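Local coordinates for uncharacterized protein Atu2129 (PDB 3DNH) that is of unknown function but adopts a CREG-like beta-barrel fold of the pyridoxamine 5'-phosphate oxidase family and may bind a flavin such as FMN, at residues Arg112-Gly117 against Arg148-Gly153; Val31-Leu36 against Leu232-Phe237; Ala74-His79 against Leu141-Leu146; Glu180-Ala185 against Ile219-Ile224. One frame throughout, in Å; residues are numbered along the deposited sequence.

In the fold
Interactions 1 and 3 belong to the six-stranded antiparallel barrel and share strand 144-157; their centres are 16 Å apart, and they join where Ile116 N lies 2.9 Å from Leu146 O, a probable hydrogen bond. Interactions 2 and 4 belong to the three-stranded sheet, which is built from strands late in the chain (215-236). Their centres lie 15 Å apart, tied by two salt bridges: Arg234 NH2 to Asp220 OD1 at 2.6 Å and Arg33 NH2 to Asp222 OD2 at 2.7 Å. Interaction 2 also brings helix 28-38 against that sheet. Interactions 3 and 4 lie farthest apart, 32 Å between centres. Both barrel contacts touch the second subunit.

Interaction 1. Residues Arg112-Gly117 against Arg148-Gly153; sequences RADRIG and RLRTEG
Arg150 sends CG anti to its backbone N (chi1 -163°), whereas Asp114 turns CG to the side of its own backbone N, anti to the carbonyl carbon, and the two side chains meet on the face of the sheet that also carries Arg112 and Arg148. There the guanidinium grips the carboxylate side-on with two nitrogens. Arg150 NE donates to Asp114 OD2 at 2.8 Å, and Arg150 NH2 reaches Asp114 OD1, also at 2.8 Å. Both oxygens use their syn lone pairs, and the two planes differ by only 15°, so the paired bonds fix the rotation of both groups. Arg112 runs alongside Arg150, pointing the same way, and lays its CD 3.4 Å above the Arg150 guanidinium plane, towards the rim. The backbones are antiparallel neighbours in the closed six-stranded barrel: Arg112 pairs with Arg150 and Asp114 with Arg148 as hydrogen-bonded pairs, with Ala113 and Leu149 as the non-hydrogen-bonded pair between them. Arg148 N, for example, donates to Asp114 O at 2.8 Å. At one end of the ladder Ile116 CG1 stands 3.7 Å above the centre of the Arg148 guanidinium, whose NH2 forms salt bridges with Glu64 and Glu120. At the other, Glu152 and Gly153 both face Val110 in a classic beta bulge. Glu152 OE1 makes a long salt bridge of 3.9 Å to Arg112 NE and accepts a hydrogen bond from Tyr53 OH of the second subunit.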
loop_
_atom_site.group_PDB
_atom_site.type_symbol
_atom_site.label_atom_id
_atom_site.label_comp_id
_atom_site.label_asym_id
_atom_site.label_seq_id
_atom_site.Cartn_x
_atom_site.Cartn_y
_atom_site.Cartn_z
ATOM N N ARG A 112 3.017 14.480 -12.081
ATOM C CA ARG A 112 2.856 13.862 -13.411
ATOM C C ARG A 112 3.777 12.672 -13.623
ATOM O O ARG A 112 4.894 12.643 -13.117
ATOM C CB ARG A 112 2.985 14.892 -14.542
ATOM C CG ARG A 112 1.804 15.852 -14.598
ATOM C CD ARG A 112 2.021 17.036 -15.518
ATOM N NE ARG A 112 0.840 17.893 -15.417
ATOM C CZ ARG A 112 -0.313 17.692 -16.061
ATOM N NH1 ARG A 112 -1.333 18.516 -15.835
ATOM N NH2 ARG A 112 -0.457 16.686 -16.927
ATOM N N ALA A 113 3.251 11.651 -14.306
ATOM C CA ALA A 113 4.018 10.492 -14.713
ATOM C C ALA A 113 4.668 10.815 -16.044
ATOM O O ALA A 113 3.987 10.797 -17.095
ATOM C CB ALA A 113 3.102 9.311 -14.870
ATOM N N ASP A 114 5.969 11.104 -16.004
ATOM C CA ASP A 114 6.748 11.393 -17.178
ATOM C C ASP A 114 7.411 10.100 -17.640
ATOM O O ASP A 114 8.169 9.465 -16.902
ATOM C CB ASP A 114 7.851 12.410 -16.855
ATOM C CG ASP A 114 7.339 13.829 -16.699
ATOM O OD1 ASP A 114 6.374 14.210 -17.388
ATOM O OD2 ASP A 114 7.916 14.598 -15.890
ATOM N N ARG A 115 7.190 9.747 -18.888
ATOM C CA ARG A 115 7.866 8.604 -19.454
ATOM C C ARG A 115 9.388 8.829 -19.569
ATOM O O ARG A 115 9.852 9.847 -20.101
ATOM C CB ARG A 115 7.226 8.296 -20.797
ATOM C CG ARG A 115 7.396 6.881 -21.197
ATOM C CD ARG A 115 6.263 5.978 -20.740
ATOM N NE ARG A 115 6.326 4.885 -21.689
ATOM C CZ ARG A 115 5.614 4.821 -22.806
ATOM N NH1 ARG A 115 4.710 5.746 -23.079
ATOM N NH2 ARG A 115 5.791 3.810 -23.636
ATOM N N ILE A 116 10.162 7.904 -19.005
ATOM C CA ILE A 116 11.602 7.945 -19.132
ATOM C C ILE A 116 11.991 7.621 -20.594
ATOM O O ILE A 116 11.571 6.590 -21.123
ATOM C CB ILE A 116 12.263 6.985 -18.122
ATOM C CG1 ILE A 116 12.068 7.520 -16.679
ATOM C CG2 ILE A 116 13.755 6.790 -18.425
ATOM C CD1 ILE A 116 12.653 6.648 -15.595
ATOM N N GLY A 117 12.741 8.523 -21.241
ATOM C CA GLY A 117 13.218 8.348 -22.632
ATOM C C GLY A 117 14.133 7.138 -22.859
ATOM O O GLY A 117 14.810 6.700 -21.932
ATOM N N ARG A 148 9.038 8.350 -14.523
ATOM C CA ARG A 148 9.403 8.968 -13.245
ATOM C C ARG A 148 8.342 9.972 -12.810
ATOM O O ARG A 148 7.611 10.557 -13.642
ATOM C CB ARG A 148 10.855 9.538 -13.230
ATOM C CG ARG A 148 11.106 10.556 -14.278
ATOM C CD ARG A 148 12.449 11.297 -14.106
ATOM N NE ARG A 148 13.609 10.472 -14.383
ATOM C CZ ARG A 148 14.197 10.350 -15.580
ATOM N NH1 ARG A 148 13.736 10.980 -16.659
ATOM N NH2 ARG A 148 15.247 9.562 -15.707
ATOM N N LEU A 149 8.221 10.110 -11.499
ATOM C CA LEU A 149 7.271 11.028 -10.924
ATOM C C LEU A 149 7.852 12.426 -11.022
ATOM O O LEU A 149 8.975 12.669 -10.560
ATOM C CB LEU A 149 6.961 10.656 -9.460
ATOM C CG LEU A 149 6.049 11.651 -8.733
ATOM C CD1 LEU A 149 4.685 11.793 -9.387
ATOM C CD2 LEU A 149 5.921 11.239 -7.270
ATOM N N ARG A 150 7.095 13.327 -11.646
ATOM C CA ARG A 150 7.369 14.742 -11.534
ATOM C C ARG A 150 6.520 15.265 -10.383
ATOM O O ARG A 150 5.324 15.448 -10.544
ATOM C CB ARG A 150 6.971 15.465 -12.817
ATOM C CG ARG A 150 7.599 16.829 -12.931
ATOM C CD ARG A 150 7.022 17.698 -14.037
ATOM N NE ARG A 150 6.532 16.971 -15.212
ATOM C CZ ARG A 150 5.710 17.494 -16.120
ATOM N NH1 ARG A 150 5.292 18.737 -15.992
ATOM N NH2 ARG A 150 5.297 16.785 -17.164
ATOM N N THR A 151 7.127 15.490 -9.223
ATOM C CA THR A 151 6.358 15.812 -8.008
ATOM C C THR A 151 5.928 17.274 -8.064
ATOM O O THR A 151 6.772 18.165 -8.299
ATOM C CB THR A 151 7.188 15.553 -6.732
ATOM O OG1 THR A 151 7.430 14.137 -6.607
ATOM C CG2 THR A 151 6.439 16.024 -5.485
ATOM N N GLU A 152 4.629 17.524 -7.842
ATOM C CA GLU A 152 4.110 18.873 -7.830
ATOM C C GLU A 152 3.538 19.266 -6.471
ATOM O O GLU A 152 3.351 20.444 -6.191
ATOM C CB GLU A 152 3.046 19.062 -8.929
ATOM C CG GLU A 152 3.568 18.794 -10.309
ATOM C CD GLU A 152 2.530 18.991 -11.364
ATOM O OE1 GLU A 152 1.696 18.095 -11.577
ATOM O OE2 GLU A 152 2.560 20.045 -12.008
ATOM N N GLY A 153 3.262 18.289 -5.621
ATOM C CA GLY A 153 2.688 18.592 -4.321
ATOM C C GLY A 153 2.936 17.438 -3.408
ATOM O O GLY A 153 3.051 16.285 -3.867
HETATM O O HOH W 1 1.109 20.075 -14.414
#

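Interaction 2. Residues Val31-Leu36 against Leu232-Phe237; sequences VARDVL and LARLWF
Arg33 and Asp34 of helix 28-38 meet Trp236 in a polar-aromatic contact between that helix and an outer strand, 232-236, of the three-stranded antiparallel sheet. This seam joins the early helix, whose Ala32, Val35 and Leu36 pack on Leu107 of the barrel, to strand 232-236, 196 residues further along the chain. The two axes stay 8.9 Å apart at their closest, and the gap is bridged by side chains, chiefly Arg33 and Trp236. The Arg33 chain is extended as far as CD and then bent at chi3 (79°), which swings NE towards the six-membered end of the indole. Trp236 CZ3 consequently lies 3.5 Å above the Arg33 guanidinium plane, over its centre. The two planes stand 85° apart, so the indole presents its edge to the face of the guanidinium. Nearer the helix, Arg33 CB touches Trp236 CH2 at 3.6 Å. One face of the same ring is covered from within the strand, Arg234 NE standing 3.2 Å above the indole plane near its rim, and Arg30 adds a cation-pi contact. Arg33 NH2 and Arg234 NH2 are like charges 4.4 Å apart; Asp222 pairs with Arg33, and both Asp220 and Asp225 with Arg234, which would be expected to ease the repulsion. Asp34 is modelled in two conformers; in the one described, Trp236 NE1 donates to Asp34 OD1 at 3.2 Å in an almost straight bond (176°) close to the indole plane, meeting the oxygen on its anti side but well out of the carboxylate plane.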
loop_
_atom_site.group_PDB
_atom_site.type_symbol
_atom_site.label_atom_id
_atom_site.label_comp_id
_atom_site.label_asym_id
_atom_site.label_seq_id
_atom_site.Cartn_x
_atom_site.Cartn_y
_atom_site.Cartn_z
ATOM N N VAL A 31 11.446 13.237 8.211
ATOM C CA VAL A 31 10.598 12.036 8.182
ATOM C C VAL A 31 10.143 11.707 6.749
ATOM O O VAL A 31 10.151 10.541 6.321
ATOM C CB VAL A 31 9.350 12.192 9.120
ATOM C CG1 VAL A 31 8.348 11.083 8.879
ATOM C CG2 VAL A 31 9.763 12.201 10.578
ATOM N N ALA A 32 9.738 12.743 6.005
ATOM C CA ALA A 32 9.366 12.598 4.601
ATOM C C ALA A 32 10.473 12.039 3.707
ATOM O O ALA A 32 10.221 11.143 2.919
ATOM C CB ALA A 32 8.865 13.956 4.033
ATOM N N ARG A 33 11.683 12.572 3.827
ATOM C CA ARG A 33 12.809 12.153 2.999
ATOM C C ARG A 33 13.218 10.732 3.351
ATOM O O ARG A 33 13.662 9.979 2.491
ATOM C CB ARG A 33 13.978 13.149 3.101
ATOM C CG ARG A 33 13.738 14.380 2.222
ATOM C CD ARG A 33 14.907 15.369 2.259
ATOM N NE ARG A 33 15.988 14.900 1.392
ATOM C CZ ARG A 33 17.236 15.301 1.524
ATOM N NH1 ARG A 33 17.511 16.195 2.458
ATOM N NH2 ARG A 33 18.190 14.833 0.711
ATOM N N ASP A 34 13.020 10.357 4.604
ATOM C CA ASP A 34 13.302 8.993 5.043
ATOM C C ASP A 34 12.312 8.016 4.462
ATOM O O ASP A 34 12.707 6.970 3.964
ATOM C CB ASP A 34 13.295 8.878 6.566
ATOM C CG ASP A 34 14.217 7.784 7.061
ATOM O OD1 ASP A 34 15.401 7.753 6.628
ATOM O OD2 ASP A 34 13.769 6.968 7.900
ATOM N N VAL A 35 11.030 8.365 4.486
ATOM C CA VAL A 35 9.995 7.521 3.839
ATOM C C VAL A 35 10.251 7.430 2.350
ATOM O O VAL A 35 10.050 6.367 1.714
ATOM C CB VAL A 35 8.561 8.094 4.057
ATOM C CG1 VAL A 35 7.518 7.259 3.311
ATOM C CG2 VAL A 35 8.227 8.125 5.548
ATOM N N LEU A 36 10.633 8.565 1.768
ATOM C CA LEU A 36 10.934 8.610 0.363
ATOM C C LEU A 36 11.998 7.576 -0.021
ATOM O O LEU A 36 11.832 6.837 -1.022
ATOM C CB LEU A 36 11.388 9.991 -0.065
ATOM C CG LEU A 36 11.868 10.178 -1.506
ATOM C CD1 LEU A 36 10.761 10.078 -2.527
ATOM C CD2 LEU A 36 12.556 11.570 -1.548
ATOM N N LEU A 232 14.875 -1.787 3.123
ATOM C CA LEU A 232 15.633 -0.659 2.566
ATOM C C LEU A 232 16.111 0.182 3.747
ATOM O O LEU A 232 15.387 0.287 4.767
ATOM C CB LEU A 232 14.761 0.222 1.624
ATOM C CG LEU A 232 14.115 -0.413 0.384
ATOM C CD1 LEU A 232 13.170 0.577 -0.302
ATOM C CD2 LEU A 232 15.160 -0.967 -0.606
ATOM N N ALA A 233 17.285 0.794 3.587
ATOM C CA ALA A 233 17.856 1.698 4.590
ATOM C C ALA A 233 18.426 2.950 3.926
ATOM O O ALA A 233 18.772 2.942 2.703
ATOM C CB ALA A 233 18.960 0.985 5.413
ATOM N N ARG A 234 18.461 4.036 4.703
ATOM C CA ARG A 234 19.176 5.245 4.310
ATOM C C ARG A 234 20.032 5.739 5.471
ATOM O O ARG A 234 19.514 6.046 6.552
ATOM C CB ARG A 234 18.240 6.376 3.819
ATOM C CG ARG A 234 19.088 7.571 3.360
ATOM C CD ARG A 234 18.314 8.625 2.718
ATOM N NE ARG A 234 19.089 9.808 2.329
ATOM C CZ ARG A 234 19.944 9.930 1.300
ATOM N NH1 ARG A 234 20.251 8.900 0.492
ATOM N NH2 ARG A 234 20.495 11.138 1.079
ATOM N N LEU A 235 21.334 5.830 5.238
ATOM C CA LEU A 235 22.277 6.393 6.246
ATOM C C LEU A 235 22.496 7.862 5.917
ATOM O O LEU A 235 22.984 8.162 4.841
ATOM C CB LEU A 235 23.618 5.643 6.242
ATOM C CG LEU A 235 24.723 6.017 7.279
ATOM C CD1 LEU A 235 24.228 5.924 8.678
ATOM C CD2 LEU A 235 25.972 5.109 7.110
ATOM N N TRP A 236 22.151 8.774 6.840
ATOM C CA TRP A 236 22.375 10.192 6.617
ATOM C C TRP A 236 23.727 10.653 7.083
ATOM O O TRP A 236 24.157 10.321 8.199
ATOM C CB TRP A 236 21.293 11.031 7.292
ATOM C CG TRP A 236 19.917 10.725 6.725
ATOM C CD1 TRP A 236 19.067 9.703 7.114
ATOM C CD2 TRP A 236 19.248 11.422 5.672
ATOM N NE1 TRP A 236 17.893 9.753 6.397
ATOM C CE2 TRP A 236 17.975 10.784 5.491
ATOM C CE3 TRP A 236 19.578 12.529 4.868
ATOM C CZ2 TRP A 236 17.040 11.219 4.528
ATOM C CZ3 TRP A 236 18.624 12.978 3.894
ATOM C CH2 TRP A 236 17.388 12.319 3.741
ATOM N N PHE A 237 24.416 11.418 6.238
ATOM C CA PHE A 237 25.703 12.008 6.656
ATOM C C PHE A 237 25.460 13.051 7.721
ATOM O O PHE A 237 24.384 13.691 7.731
ATOM C CB PHE A 237 26.421 12.634 5.463
ATOM C CG PHE A 237 26.801 11.639 4.386
ATOM C CD1 PHE A 237 27.319 10.367 4.734
ATOM C CD2 PHE A 237 26.660 11.974 3.032
ATOM C CE1 PHE A 237 27.693 9.469 3.792
ATOM C CE2 PHE A 237 27.039 11.047 2.033
ATOM C CZ PHE A 237 27.541 9.806 2.405
#

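Interaction 3. Residues Ala74-His79 against Leu141-Leu146; sequences AGLTLH and LPDTRL
A type I beta turn, Ala74 to Thr77, carries the chain from the end of barrel strand 69-74 towards helix 78-85, and its Gly75 rests on Asp143 and Arg145 at the start of strand 144-157. Ala74 and Thr144 form an antiparallel non-hydrogen-bonded pair with CA atoms 4.8 Å apart. Beyond this pair the strands give way to loop, and Gly75 N makes a weak hydrogen bond to Asp143 O at 2.8 Å, bent to 130° at the hydrogen. Asp143 has a left-handed backbone conformation, and its CG stands anti to the backbone N (chi1 -156°). Having no side chain, Gly75 lets that carboxylate come close, with Asp143 CG 3.6 Å from Gly75 CA. Arg145 approaches the same carbon with a face of its guanidinium, Gly75 CA lying 3.8 Å above the plane and towards the rim. Within residues 141-146, Arg145 NE forms a weak hydrogen bond, part of a salt bridge, to Asp143 OD1 at 3.3 Å, so the two charged groups sit together beside the glycine. Leu76 crosses Asp143 at about a right angle, its CD2 being 3.9 Å from OD2 of the aspartate. Thr77 OG1 donates to Ala74 O at 3.0 Å, closing the turn from the side-chain side, and also weakly caps Ala80 N, the arrangement of a strand-to-helix turn that ends in an N-cap threonine.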
loop_
_atom_site.group_PDB
_atom_site.type_symbol
_atom_site.label_atom_id
_atom_site.label_comp_id
_atom_site.label_asym_id
_atom_site.label_seq_id
_atom_site.Cartn_x
_atom_site.Cartn_y
_atom_site.Cartn_z
ATOM N N ALA A 74 3.731 -2.589 -16.709
ATOM C CA ALA A 74 3.510 -3.369 -17.942
ATOM C C ALA A 74 2.598 -2.548 -18.858
ATOM O O ALA A 74 1.643 -1.955 -18.372
ATOM C CB ALA A 74 2.868 -4.692 -17.605
ATOM N N GLY A 75 2.881 -2.502 -20.163
ATOM C CA GLY A 75 2.086 -1.677 -21.095
ATOM C C GLY A 75 0.617 -2.059 -21.262
ATOM O O GLY A 75 -0.250 -1.202 -21.521
ATOM N N LEU A 76 0.312 -3.346 -21.132
ATOM C CA LEU A 76 -1.071 -3.791 -21.355
ATOM C C LEU A 76 -1.971 -3.687 -20.098
ATOM O O LEU A 76 -2.927 -4.428 -19.948
ATOM C CB LEU A 76 -1.075 -5.198 -21.979
ATOM C CG LEU A 76 -0.192 -5.411 -23.223
ATOM C CD1 LEU A 76 -0.534 -6.749 -23.926
ATOM C CD2 LEU A 76 -0.276 -4.240 -24.246
ATOM N N THR A 77 -1.644 -2.765 -19.197
ATOM C CA THR A 77 -2.414 -2.599 -17.969
ATOM C C THR A 77 -3.280 -1.328 -18.002
ATOM O O THR A 77 -2.993 -0.353 -18.731
ATOM C CB THR A 77 -1.543 -2.615 -16.705
ATOM O OG1 THR A 77 -0.713 -1.442 -16.667
ATOM C CG2 THR A 77 -0.695 -3.900 -16.626
ATOM N N LEU A 78 -4.353 -1.369 -17.222
ATOM C CA LEU A 78 -5.238 -0.233 -17.069
ATOM C C LEU A 78 -4.515 1.041 -16.622
ATOM O O LEU A 78 -4.753 2.101 -17.185
ATOM C CB LEU A 78 -6.334 -0.587 -16.073
ATOM C CG LEU A 78 -7.718 -1.080 -16.529
ATOM C CD1 LEU A 78 -7.960 -1.042 -18.040
ATOM C CD2 LEU A 78 -8.076 -2.445 -15.944
ATOM N N HIS A 79 -3.643 0.955 -15.610
ATOM C CA HIS A 79 -2.972 2.180 -15.163
ATOM C C HIS A 79 -2.044 2.735 -16.254
ATOM O O HIS A 79 -2.043 3.927 -16.490
ATOM C CB HIS A 79 -2.252 2.027 -13.814
ATOM C CG HIS A 79 -1.379 0.816 -13.723
ATOM N ND1 HIS A 79 -1.876 -0.471 -13.792
ATOM C CD2 HIS A 79 -0.046 0.694 -13.526
ATOM C CE1 HIS A 79 -0.881 -1.333 -13.661
ATOM N NE2 HIS A 79 0.242 -0.653 -13.502
ATOM N N LEU A 141 9.770 -9.060 -20.053
ATOM C CA LEU A 141 8.511 -9.361 -20.735
ATOM C C LEU A 141 8.130 -8.221 -21.681
ATOM O O LEU A 141 8.503 -7.083 -21.427
ATOM C CB LEU A 141 7.399 -9.632 -19.708
ATOM C CG LEU A 141 7.488 -11.013 -19.020
ATOM C CD1 LEU A 141 6.633 -11.094 -17.734
ATOM C CD2 LEU A 141 7.153 -12.141 -19.999
ATOM N N PRO A 142 7.405 -8.519 -22.778
ATOM C CA PRO A 142 6.920 -7.482 -23.704
ATOM C C PRO A 142 6.310 -6.204 -23.076
ATOM O O PRO A 142 5.775 -6.247 -21.979
ATOM C CB PRO A 142 5.872 -8.241 -24.553
ATOM C CG PRO A 142 6.464 -9.624 -24.650
ATOM C CD PRO A 142 7.032 -9.871 -23.251
ATOM N N ASP A 143 6.456 -5.088 -23.801
ATOM C CA ASP A 143 5.892 -3.753 -23.512
ATOM C C ASP A 143 6.159 -3.150 -22.130
ATOM O O ASP A 143 5.333 -2.424 -21.611
ATOM C CB ASP A 143 4.402 -3.643 -23.901
ATOM C CG ASP A 143 3.965 -2.168 -24.175
ATOM O OD1 ASP A 143 4.745 -1.223 -23.860
ATOM O OD2 ASP A 143 2.850 -1.937 -24.704
ATOM N N THR A 144 7.331 -3.413 -21.560
ATOM C CA THR A 144 7.691 -2.808 -20.272
ATOM C C THR A 144 7.736 -1.283 -20.476
ATOM O O THR A 144 8.306 -0.809 -21.464
ATOM C CB THR A 144 9.042 -3.379 -19.670
ATOM O OG1 THR A 144 10.196 -2.816 -20.318
ATOM C CG2 THR A 144 9.135 -4.871 -19.783
ATOM N N ARG A 145 7.094 -0.533 -19.577
ATOM C CA ARG A 145 7.082 0.952 -19.610
ATOM C C ARG A 145 7.689 1.544 -18.337
ATOM O O ARG A 145 7.425 1.078 -17.241
ATOM C CB ARG A 145 5.671 1.501 -19.805
ATOM C CG ARG A 145 5.088 1.194 -21.178
ATOM C CD ARG A 145 3.901 2.049 -21.514
ATOM N NE ARG A 145 3.306 1.549 -22.749
ATOM C CZ ARG A 145 2.065 1.808 -23.145
ATOM N NH1 ARG A 145 1.277 2.589 -22.413
ATOM N NH2 ARG A 145 1.615 1.284 -24.275
ATOM N N LEU A 146 8.477 2.591 -18.502
ATOM C CA LEU A 146 9.256 3.163 -17.417
ATOM C C LEU A 146 8.876 4.641 -17.218
ATOM O O LEU A 146 8.863 5.407 -18.175
ATOM C CB LEU A 146 10.697 3.062 -17.838
ATOM C CG LEU A 146 11.817 2.858 -16.847
ATOM C CD1 LEU A 146 11.332 2.492 -15.450
ATOM C CD2 LEU A 146 12.711 1.776 -17.474
#

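Interaction 4. Residues Glu180-Ala185 against Ile219-Ile224; sequences EELMAA and IDPDGI
Met183, present as selenomethionine, puts its terminal methyl against a backbone carbonyl: CE lies 3.4 Å from Ile219 O. The side chain is bent at chi2 and again at chi3 (-63°), the latter placing CE. The Met183 side chain crosses Pro221 at about a right angle, with Met183 SE 3.8 Å from Pro221 CD. Leu182, one residue earlier on helix 180-194, supplies the other half of the contact. Its two methyls divide the work: CD2 comes within 3.6 Å of Pro221 N, over the Asp220-Pro221 peptide, whereas CD1 meets Ile219 CG2 at 4.2 Å. Helix and hairpin are thus joined by apolar side chains and van der Waals contact with the backbone. Phe247 of helix 244-254 touches both Leu182 and Ile219, extending this apolar layer. The hairpin is braced from within. Asp220 N donates to Gly223 O at 2.8 Å, and Gly223 N returns a longer bond to Asp220 O. Asp220 CB points away from the helix, and its OD1 accepts from Asp222 N at 2.9 Å through the anti lone pair, while Arg234 NH2 forms a salt bridge to the same oxygen. The paired Asp220-Gly223 backbone bonds define a beta hairpin with a two-residue loop, Pro221-Asp222, and the Asp220 OD1 bond adds an Asx turn.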
loop_
_atom_site.group_PDB
_atom_site.type_symbol
_atom_site.label_atom_id
_atom_site.label_comp_id
_atom_site.label_asym_id
_atom_site.label_seq_id
_atom_site.Cartn_x
_atom_site.Cartn_y
_atom_site.Cartn_z
ATOM N N GLU A 180 29.421 17.540 -8.178
ATOM C CA GLU A 180 29.749 16.763 -9.388
ATOM C C GLU A 180 30.907 15.786 -9.202
ATOM O O GLU A 180 30.864 14.694 -9.751
ATOM C CB GLU A 180 29.988 17.646 -10.621
ATOM C CG GLU A 180 30.400 19.078 -10.345
ATOM C CD GLU A 180 29.266 19.909 -9.766
ATOM O OE1 GLU A 180 29.388 20.305 -8.597
ATOM O OE2 GLU A 180 28.256 20.154 -10.459
ATOM N N GLU A 181 31.933 16.169 -8.426
ATOM C CA GLU A 181 33.048 15.254 -8.125
ATOM C C GLU A 181 32.602 13.952 -7.440
ATOM O O GLU A 181 32.992 12.851 -7.872
ATOM C CB GLU A 181 34.160 15.954 -7.316
ATOM C CG GLU A 181 34.856 14.977 -6.350
ATOM C CD GLU A 181 36.332 15.238 -6.124
ATOM O OE1 GLU A 181 36.835 16.283 -6.603
ATOM O OE2 GLU A 181 36.984 14.385 -5.471
ATOM N N LEU A 182 31.800 14.061 -6.376
ATOM C CA LEU A 182 31.204 12.871 -5.715
ATOM C C LEU A 182 30.352 12.039 -6.675
ATOM O O LEU A 182 30.412 10.806 -6.699
ATOM C CB LEU A 182 30.286 13.323 -4.573
ATOM C CG LEU A 182 29.549 12.206 -3.835
ATOM C CD1 LEU A 182 30.519 11.390 -2.986
ATOM C CD2 LEU A 182 28.425 12.777 -2.957
HETATM N N MSE A 183 29.525 12.737 -7.443
HETATM C CA MSE A 183 28.573 12.071 -8.332
HETATM C C MSE A 183 29.319 11.375 -9.476
HETATM O O MSE A 183 28.913 10.301 -9.906
HETATM C CB MSE A 183 27.524 13.084 -8.837
HETATM C CG MSE A 183 26.647 13.719 -7.697
HETATM SE SE MSE A 183 26.106 12.442 -6.234
HETATM C CE MSE A 183 25.017 11.156 -7.213
ATOM N N ALA A 184 30.415 11.981 -9.947
ATOM C CA ALA A 184 31.295 11.321 -10.914
ATOM C C ALA A 184 31.924 10.033 -10.331
ATOM O O ALA A 184 32.280 9.128 -11.079
ATOM C CB ALA A 184 32.376 12.283 -11.425
ATOM N N ALA A 185 32.015 9.930 -9.014
ATOM C CA ALA A 185 32.628 8.733 -8.358
ATOM C C ALA A 185 31.636 7.814 -7.659
ATOM O O ALA A 185 32.008 6.720 -7.189
ATOM C CB ALA A 185 33.708 9.155 -7.384
ATOM N N ILE A 219 24.830 6.525 -3.628
ATOM C CA ILE A 219 25.503 7.510 -2.747
ATOM C C ILE A 219 25.167 8.890 -3.277
ATOM O O ILE A 219 25.215 9.105 -4.486
ATOM C CB ILE A 219 27.039 7.334 -2.756
ATOM C CG1 ILE A 219 27.409 5.895 -2.293
ATOM C CG2 ILE A 219 27.721 8.462 -1.940
ATOM C CD1 ILE A 219 28.826 5.465 -2.601
ATOM N N ASP A 220 24.808 9.808 -2.379
ATOM C CA ASP A 220 24.477 11.186 -2.788
ATOM C C ASP A 220 25.063 12.171 -1.764
ATOM O O ASP A 220 25.613 11.749 -0.731
ATOM C CB ASP A 220 22.942 11.340 -3.056
ATOM C CG ASP A 220 22.080 11.075 -1.806
ATOM O OD1 ASP A 220 22.195 11.858 -0.821
ATOM O OD2 ASP A 220 21.284 10.095 -1.786
ATOM N N PRO A 221 24.998 13.476 -2.045
ATOM C CA PRO A 221 25.606 14.372 -1.055
ATOM C C PRO A 221 25.084 14.288 0.394
ATOM O O PRO A 221 25.794 14.698 1.334
ATOM C CB PRO A 221 25.317 15.773 -1.644
ATOM C CG PRO A 221 25.274 15.533 -3.110
ATOM C CD PRO A 221 24.531 14.217 -3.242
ATOM N N ASP A 222 23.869 13.799 0.575
ATOM C CA ASP A 222 23.231 13.794 1.902
ATOM C C ASP A 222 23.289 12.422 2.604
ATOM O O ASP A 222 23.068 12.308 3.835
ATOM C CB ASP A 222 21.765 14.255 1.779
ATOM C CG ASP A 222 21.643 15.739 1.456
ATOM O OD1 ASP A 222 22.611 16.500 1.688
ATOM O OD2 ASP A 222 20.568 16.137 0.959
ATOM N N GLY A 223 23.648 11.400 1.843
ATOM C CA GLY A 223 23.800 10.064 2.433
ATOM C C GLY A 223 23.796 8.920 1.439
ATOM O O GLY A 223 24.080 9.113 0.260
ATOM N N ILE A 224 23.431 7.732 1.924
ATOM C CA ILE A 224 23.660 6.503 1.199
ATOM C C ILE A 224 22.404 5.652 1.308
ATOM O O ILE A 224 21.899 5.414 2.431
ATOM C CB ILE A 224 24.872 5.673 1.816
ATOM C CG1 ILE A 224 26.185 6.490 1.845
ATOM C CG2 ILE A 224 25.023 4.291 1.027
ATOM C CD1 ILE A 224 27.331 5.885 2.770
#